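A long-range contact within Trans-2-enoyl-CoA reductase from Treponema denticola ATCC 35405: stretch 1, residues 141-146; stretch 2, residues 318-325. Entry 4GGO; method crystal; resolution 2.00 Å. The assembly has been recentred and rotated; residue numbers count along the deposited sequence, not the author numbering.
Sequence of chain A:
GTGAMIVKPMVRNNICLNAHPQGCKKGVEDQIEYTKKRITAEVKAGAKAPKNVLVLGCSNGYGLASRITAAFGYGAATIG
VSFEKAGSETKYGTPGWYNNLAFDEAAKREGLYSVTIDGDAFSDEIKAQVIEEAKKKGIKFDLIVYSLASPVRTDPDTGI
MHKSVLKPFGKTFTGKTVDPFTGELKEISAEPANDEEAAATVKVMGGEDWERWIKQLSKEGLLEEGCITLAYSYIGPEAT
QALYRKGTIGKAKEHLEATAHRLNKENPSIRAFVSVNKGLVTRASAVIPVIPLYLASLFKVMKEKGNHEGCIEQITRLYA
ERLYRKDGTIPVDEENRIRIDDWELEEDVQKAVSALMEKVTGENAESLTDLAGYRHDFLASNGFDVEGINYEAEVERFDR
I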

# COMPACT_ATOMS: atom_id res chain seq x y z
N PHE A 141 -17.70 -12.08 -3.52
CA PHE A 141 -16.48 -11.40 -3.96
C PHE A 141 -15.72 -12.19 -5.02
O PHE A 141 -15.57 -13.41 -4.91
CB PHE A 141 -15.56 -11.11 -2.77
CG PHE A 141 -16.15 -10.19 -1.75
CD1 PHE A 141 -16.35 -8.85 -2.04
CD2 PHE A 141 -16.50 -10.65 -0.49
CE1 PHE A 141 -16.90 -7.99 -1.10
CE2 PHE A 141 -17.05 -9.79 0.46
CZ PHE A 141 -17.24 -8.46 0.15
N ASP A 142 -15.24 -11.49 -6.05
CA ASP A 142 -14.43 -12.11 -7.09
C ASP A 142 -13.00 -11.56 -7.08
O ASP A 142 -12.14 -12.04 -7.81
CB ASP A 142 -15.07 -11.95 -8.47
CG ASP A 142 -15.37 -10.50 -8.81
OD1 ASP A 142 -14.49 -9.82 -9.36
OD2 ASP A 142 -16.50 -10.05 -8.52
N LEU A 143 -12.76 -10.55 -6.24
CA LEU A 143 -11.43 -10.01 -6.04
C LEU A 143 -11.26 -9.50 -4.61
O LEU A 143 -12.03 -8.65 -4.16
CB LEU A 143 -11.13 -8.89 -7.04
CG LEU A 143 -9.81 -8.15 -6.80
CD1 LEU A 143 -8.61 -9.09 -6.96
CD2 LEU A 143 -9.68 -6.96 -7.73
N ILE A 144 -10.27 -10.02 -3.91
CA ILE A 144 -10.01 -9.61 -2.53
C ILE A 144 -8.59 -9.08 -2.38
O ILE A 144 -7.62 -9.84 -2.46
CB ILE A 144 -10.24 -10.76 -1.54
CG1 ILE A 144 -11.66 -11.30 -1.67
CG2 ILE A 144 -9.97 -10.29 -0.12
CD1 ILE A 144 -11.97 -12.42 -0.73
N VAL A 145 -8.47 -7.78 -2.15
CA VAL A 145 -7.16 -7.16 -2.03
C VAL A 145 -6.76 -6.98 -0.56
O VAL A 145 -7.41 -6.24 0.18
CB VAL A 145 -7.13 -5.79 -2.73
CG1 VAL A 145 -5.76 -5.15 -2.60
CG2 VAL A 145 -7.51 -5.95 -4.20
N TYR A 146 -5.71 -7.68 -0.16
CA TYR A 146 -5.21 -7.56 1.21
C TYR A 146 -4.02 -6.61 1.26
O TYR A 146 -2.90 -6.98 0.90
CB TYR A 146 -4.81 -8.94 1.76
CG TYR A 146 -4.52 -8.93 3.24
CD1 TYR A 146 -3.26 -8.65 3.73
CD2 TYR A 146 -5.53 -9.21 4.16
CE1 TYR A 146 -2.99 -8.65 5.09
CE2 TYR A 146 -5.28 -9.21 5.52
CZ TYR A 146 -4.01 -8.93 5.98
OH TYR A 146 -3.76 -8.92 7.33
N LEU A 318 -1.25 -3.25 -12.65
CA LEU A 318 -1.53 -4.55 -12.04
C LEU A 318 -2.84 -5.15 -12.56
O LEU A 318 -2.89 -6.31 -12.95
CB LEU A 318 -1.58 -4.43 -10.52
CG LEU A 318 -2.04 -5.67 -9.75
CD1 LEU A 318 -1.02 -6.80 -9.88
CD2 LEU A 318 -2.30 -5.34 -8.29
N TYR A 319 -3.90 -4.34 -12.55
CA TYR A 319 -5.21 -4.79 -13.03
C TYR A 319 -5.18 -5.10 -14.53
O TYR A 319 -5.63 -6.16 -14.96
CB TYR A 319 -6.27 -3.72 -12.76
CG TYR A 319 -6.91 -3.78 -11.38
CD1 TYR A 319 -6.19 -3.42 -10.25
CD2 TYR A 319 -8.23 -4.16 -11.23
CE1 TYR A 319 -6.78 -3.46 -8.99
CE2 TYR A 319 -8.83 -4.20 -9.98
CZ TYR A 319 -8.10 -3.85 -8.86
OH TYR A 319 -8.69 -3.89 -7.62
N ALA A 320 -4.64 -4.17 -15.30
CA ALA A 320 -4.69 -4.26 -16.76
C ALA A 320 -3.70 -5.27 -17.35
O ALA A 320 -4.00 -5.91 -18.36
CB ALA A 320 -4.46 -2.89 -17.37
N GLU A 321 -2.54 -5.42 -16.72
CA GLU A 321 -1.46 -6.21 -17.30
C GLU A 321 -1.11 -7.48 -16.52
O GLU A 321 -0.17 -8.18 -16.87
CB GLU A 321 -0.21 -5.35 -17.49
CG GLU A 321 -0.33 -4.31 -18.59
CD GLU A 321 -0.12 -4.90 -19.98
OE1 GLU A 321 1.01 -4.80 -20.50
OE2 GLU A 321 -1.08 -5.46 -20.54
N ARG A 322 -1.86 -7.76 -15.45
CA ARG A 322 -1.65 -8.99 -14.69
C ARG A 322 -2.96 -9.72 -14.42
O ARG A 322 -3.14 -10.87 -14.83
CB ARG A 322 -0.94 -8.71 -13.36
CG ARG A 322 0.45 -8.11 -13.48
CD ARG A 322 1.43 -9.10 -14.11
NE ARG A 322 2.81 -8.63 -14.00
CZ ARG A 322 3.37 -7.74 -14.81
NH1 ARG A 322 2.66 -7.20 -15.79
NH2 ARG A 322 4.63 -7.37 -14.63
N LEU A 323 -3.88 -9.05 -13.72
CA LEU A 323 -5.12 -9.68 -13.29
C LEU A 323 -6.12 -9.87 -14.43
O LEU A 323 -6.68 -10.95 -14.60
CB LEU A 323 -5.77 -8.86 -12.17
CG LEU A 323 -4.90 -8.59 -10.94
CD1 LEU A 323 -5.68 -7.80 -9.90
CD2 LEU A 323 -4.37 -9.89 -10.35
N TYR A 324 -6.33 -8.82 -15.22
CA TYR A 324 -7.34 -8.85 -16.27
C TYR A 324 -6.75 -8.56 -17.64
O TYR A 324 -6.88 -7.46 -18.17
CB TYR A 324 -8.48 -7.88 -15.93
CG TYR A 324 -9.04 -8.10 -14.54
CD1 TYR A 324 -9.95 -9.11 -14.29
CD2 TYR A 324 -8.63 -7.30 -13.48
CE1 TYR A 324 -10.46 -9.32 -13.02
CE2 TYR A 324 -9.13 -7.50 -12.20
CZ TYR A 324 -10.04 -8.51 -11.98
OH TYR A 324 -10.54 -8.72 -10.71
N ARG A 325 -6.09 -9.58 -18.20
CA ARG A 325 -5.43 -9.46 -19.50
C ARG A 325 -6.27 -10.07 -20.61
O ARG A 325 -7.14 -10.91 -20.36
CB ARG A 325 -4.08 -10.16 -19.46
CG ARG A 325 -3.09 -9.58 -18.46
CD ARG A 325 -1.98 -10.57 -18.17
NE ARG A 325 -1.33 -11.04 -19.39
CZ ARG A 325 -0.24 -10.49 -19.92
NH1 ARG A 325 0.32 -9.45 -19.33
NH2 ARG A 325 0.28 -10.99 -21.03
O HOH W 1 -12.06 -11.06 -10.57

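The contact between residues 141-146 and 318-325 is a small, largely apolar packing of a strand against the end of a helix, centred on one leucine and supplemented by a water bridge. It illustrates how long side chains can join backbone elements that stay far apart: the axes of strand 143-146 and helix 318-323 come no closer than 13.7 Å, with 114° between their directions, and no direct hydrogen bond links the stretches.

Strand alternation selects the participants. L143 and V145 point toward the helix, whereas I144 does not reach it. L143 gives up the most surface, its CD2 lying 3.2 Å from Y319 OH and 3.7 Å from Y319 CE2, an oblique approach to the ring. Its CD1 meets CD1 of L323 at 4.3 Å, a looser apolar contact. V145 CG2 adds a contact at 4.2 Å to Y319 OH.

The helix widens into a pi-type turn at 319-323, where L323 N donates to L318 O (3.0 Å); Y324 then leaves helical geometry, though its N still bonds Y319 O at 2.8 Å. Y324 points toward the strand, bringing its OH within 3.6 Å of L143 CD2. The same hydroxyl hydrogen-bonds water 1 (OH to water O, 2.8 Å), which donates to the backbone D142 O at 2.9 Å, so solvent supplies the polar link.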